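Local coordinates for YjbQ family protein (Aeropyrum pernix, PDB 2P6H) that is of unknown function, a hypothetical protein of the uncharacterised UPF0047 (YjbQ) family that assembles from three chains, at residues V8-R13 / F116-P122. Numbering follows the deposited sequence.
Sequences VKTERR and FVEMDGP. With SO4 (sulfate ion), chain E.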
loop_
_atom_site.group_PDB
_atom_site.type_symbol
_atom_site.label_atom_id
_atom_site.label_comp_id
_atom_site.label_asym_id
_atom_site.label_seq_id
_atom_site.Cartn_x
_atom_site.Cartn_y
_atom_site.Cartn_z
ATOM N N VAL A 8 13.336 -12.534 -10.919
ATOM C CA VAL A 8 14.230 -11.421 -10.661
ATOM C C VAL A 8 15.321 -11.942 -9.750
ATOM O O VAL A 8 15.083 -12.313 -8.601
ATOM C CB VAL A 8 13.460 -10.284 -9.951
ATOM C CG1 VAL A 8 14.442 -9.165 -9.572
ATOM C CG2 VAL A 8 12.380 -9.713 -10.849
ATOM N N LYS A 9 16.525 -11.989 -10.298
ATOM C CA LYS A 9 17.684 -12.457 -9.575
ATOM C C LYS A 9 18.324 -11.294 -8.846
ATOM O O LYS A 9 18.840 -10.360 -9.446
ATOM C CB LYS A 9 18.673 -13.050 -10.583
ATOM C CG LYS A 9 19.753 -13.899 -9.908
ATOM C CD LYS A 9 21.159 -13.332 -10.125
ATOM C CE LYS A 9 22.249 -14.408 -10.055
ATOM N NZ LYS A 9 23.116 -14.160 -8.905
ATOM N N THR A 10 18.276 -11.313 -7.517
ATOM C CA THR A 10 18.876 -10.228 -6.770
ATOM C C THR A 10 20.306 -10.613 -6.378
ATOM O O THR A 10 20.653 -11.781 -6.262
ATOM C CB THR A 10 17.992 -9.926 -5.534
ATOM O OG1 THR A 10 18.127 -10.992 -4.592
ATOM C CG2 THR A 10 16.523 -9.822 -5.953
ATOM N N GLU A 11 21.154 -9.604 -6.204
ATOM C CA GLU A 11 22.572 -9.834 -5.961
ATOM C C GLU A 11 23.087 -9.519 -4.561
ATOM O O GLU A 11 24.125 -10.043 -4.153
ATOM C CB GLU A 11 23.366 -9.043 -7.000
ATOM C CG GLU A 11 22.755 -9.163 -8.389
ATOM C CD GLU A 11 22.725 -7.848 -9.150
ATOM O OE1 GLU A 11 23.644 -7.016 -8.975
ATOM O OE2 GLU A 11 21.771 -7.649 -9.935
ATOM N N ARG A 12 22.370 -8.669 -3.830
ATOM C CA ARG A 12 22.742 -8.195 -2.494
ATOM C C ARG A 12 21.641 -8.454 -1.452
ATOM O O ARG A 12 20.480 -8.670 -1.775
ATOM C CB ARG A 12 23.031 -6.697 -2.578
ATOM C CG ARG A 12 24.498 -6.406 -2.891
ATOM C CD ARG A 12 25.311 -6.092 -1.629
ATOM N NE ARG A 12 24.784 -6.822 -0.473
ATOM C CZ ARG A 12 25.677 -7.372 0.370
ATOM N NH1 ARG A 12 26.973 -7.199 0.174
ATOM N NH2 ARG A 12 25.249 -8.161 1.359
ATOM N N ARG A 13 21.980 -8.358 -0.169
ATOM C CA ARG A 13 20.978 -8.495 0.873
ATOM C C ARG A 13 19.859 -7.489 0.653
ATOM O O ARG A 13 18.681 -7.820 0.633
ATOM C CB ARG A 13 21.638 -8.268 2.237
ATOM C CG ARG A 13 20.698 -8.616 3.395
ATOM C CD ARG A 13 21.297 -8.284 4.767
ATOM N NE ARG A 13 20.597 -9.042 5.813
ATOM C CZ ARG A 13 21.023 -8.905 7.085
ATOM N NH1 ARG A 13 21.989 -8.054 7.382
ATOM N NH2 ARG A 13 20.513 -9.694 8.039
ATOM N N PHE A 116 11.473 -3.455 -7.747
ATOM C CA PHE A 116 11.479 -4.646 -6.915
ATOM C C PHE A 116 12.403 -4.274 -5.759
ATOM O O PHE A 116 13.527 -3.810 -5.977
ATOM C CB PHE A 116 12.074 -5.848 -7.651
ATOM C CG PHE A 116 11.989 -7.128 -6.865
ATOM C CD1 PHE A 116 12.955 -7.439 -5.918
ATOM C CD2 PHE A 116 10.926 -8.009 -7.055
ATOM C CE1 PHE A 116 12.871 -8.609 -5.167
ATOM C CE2 PHE A 116 10.829 -9.188 -6.308
ATOM C CZ PHE A 116 11.804 -9.487 -5.363
ATOM N N VAL A 117 11.926 -4.464 -4.537
ATOM C CA VAL A 117 12.731 -4.149 -3.373
ATOM C C VAL A 117 13.124 -5.409 -2.633
ATOM O O VAL A 117 12.333 -6.020 -1.928
ATOM C CB VAL A 117 11.888 -3.302 -2.444
ATOM C CG1 VAL A 117 12.715 -2.873 -1.234
ATOM C CG2 VAL A 117 11.388 -2.069 -3.174
ATOM N N GLU A 118 14.372 -5.835 -2.821
ATOM C CA GLU A 118 14.904 -7.040 -2.169
ATOM C C GLU A 118 15.466 -6.671 -0.794
ATOM O O GLU A 118 16.240 -5.715 -0.668
ATOM C CB GLU A 118 16.021 -7.651 -3.031
ATOM C CG GLU A 118 16.769 -8.826 -2.406
ATOM C CD GLU A 118 15.863 -10.011 -2.115
ATOM O OE1 GLU A 118 15.164 -9.989 -1.078
ATOM O OE2 GLU A 118 15.840 -10.960 -2.926
ATOM N N MET A 119 15.079 -7.418 0.236
ATOM C CA MET A 119 15.572 -7.136 1.576
ATOM C C MET A 119 16.224 -8.359 2.219
ATOM O O MET A 119 16.732 -8.286 3.343
ATOM C CB MET A 119 14.435 -6.584 2.447
ATOM C CG MET A 119 13.983 -5.206 1.962
ATOM S SD MET A 119 12.512 -4.540 2.736
ATOM C CE MET A 119 11.233 -5.260 1.708
ATOM N N ASP A 120 16.224 -9.474 1.491
ATOM C CA ASP A 120 16.841 -10.714 1.990
ATOM C C ASP A 120 17.545 -11.456 0.854
ATOM O O ASP A 120 17.438 -12.666 0.704
ATOM C CB ASP A 120 15.755 -11.614 2.628
ATOM C CG ASP A 120 16.377 -12.769 3.441
ATOM O OD1 ASP A 120 17.482 -12.580 3.952
ATOM O OD2 ASP A 120 15.755 -13.822 3.544
ATOM N N GLY A 121 18.288 -10.717 0.036
ATOM C CA GLY A 121 19.016 -11.338 -1.054
ATOM C C GLY A 121 20.369 -11.856 -0.592
ATOM O O GLY A 121 20.709 -11.715 0.577
ATOM N N PRO A 122 21.166 -12.458 -1.488
ATOM C CA PRO A 122 20.835 -12.662 -2.904
ATOM C C PRO A 122 19.912 -13.860 -3.089
ATOM O O PRO A 122 20.141 -14.929 -2.516
ATOM C CB PRO A 122 22.196 -12.892 -3.538
ATOM C CG PRO A 122 23.031 -13.567 -2.501
ATOM C CD PRO A 122 22.540 -12.912 -1.208
HETATM S S SO4 E . 17.608 -11.258 -14.254
HETATM O O1 SO4 E . 17.102 -10.919 -15.543
HETATM O O2 SO4 E . 18.956 -10.950 -13.930
HETATM O O3 SO4 E . 17.428 -12.786 -14.053
HETATM O O4 SO4 E . 16.801 -10.680 -13.196
HETATM O O HOH W 1 18.798 -11.234 5.747
#
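The side chains of T10 and E118 meet at about a right angle; T10 OG1 lies 2.8 Å from E118 OE2 and also receives the backbone N-H of R123. E118 suits this buried place because its long carboxylate has partners at both oxygens: OE2 forms a salt bridge with R125, and OE1 accepts from D120 N, 2.8 Å away and above the carboxylate plane. Shortened to an alanine, this position would probably leave R125 without this carboxylate and the D120 amide without its acceptor. One backbone bond joins the segments: G121 N points almost straight (171°) at R13 O, 3.0 Å away. G121 CA makes a CA-H...O contact with R12 O (3.1 Å); a side chain would run into R12 O and T10 OG1, so glycine suits. Here strands 2-9 and 113-118, from two different antiparallel sheets, run into loops that pack together, and P122, after a cis peptide, sets its CB 3.3 Å from T10 O. The apolar contact is V8 with F116: CG1, anti to the backbone N (chi1 175°), lies over one ring face, toward the rim. A water accepts from R13 NE and donates to D120 OD1; D120 OD2 bonds to N83 and forms a salt bridge with R123.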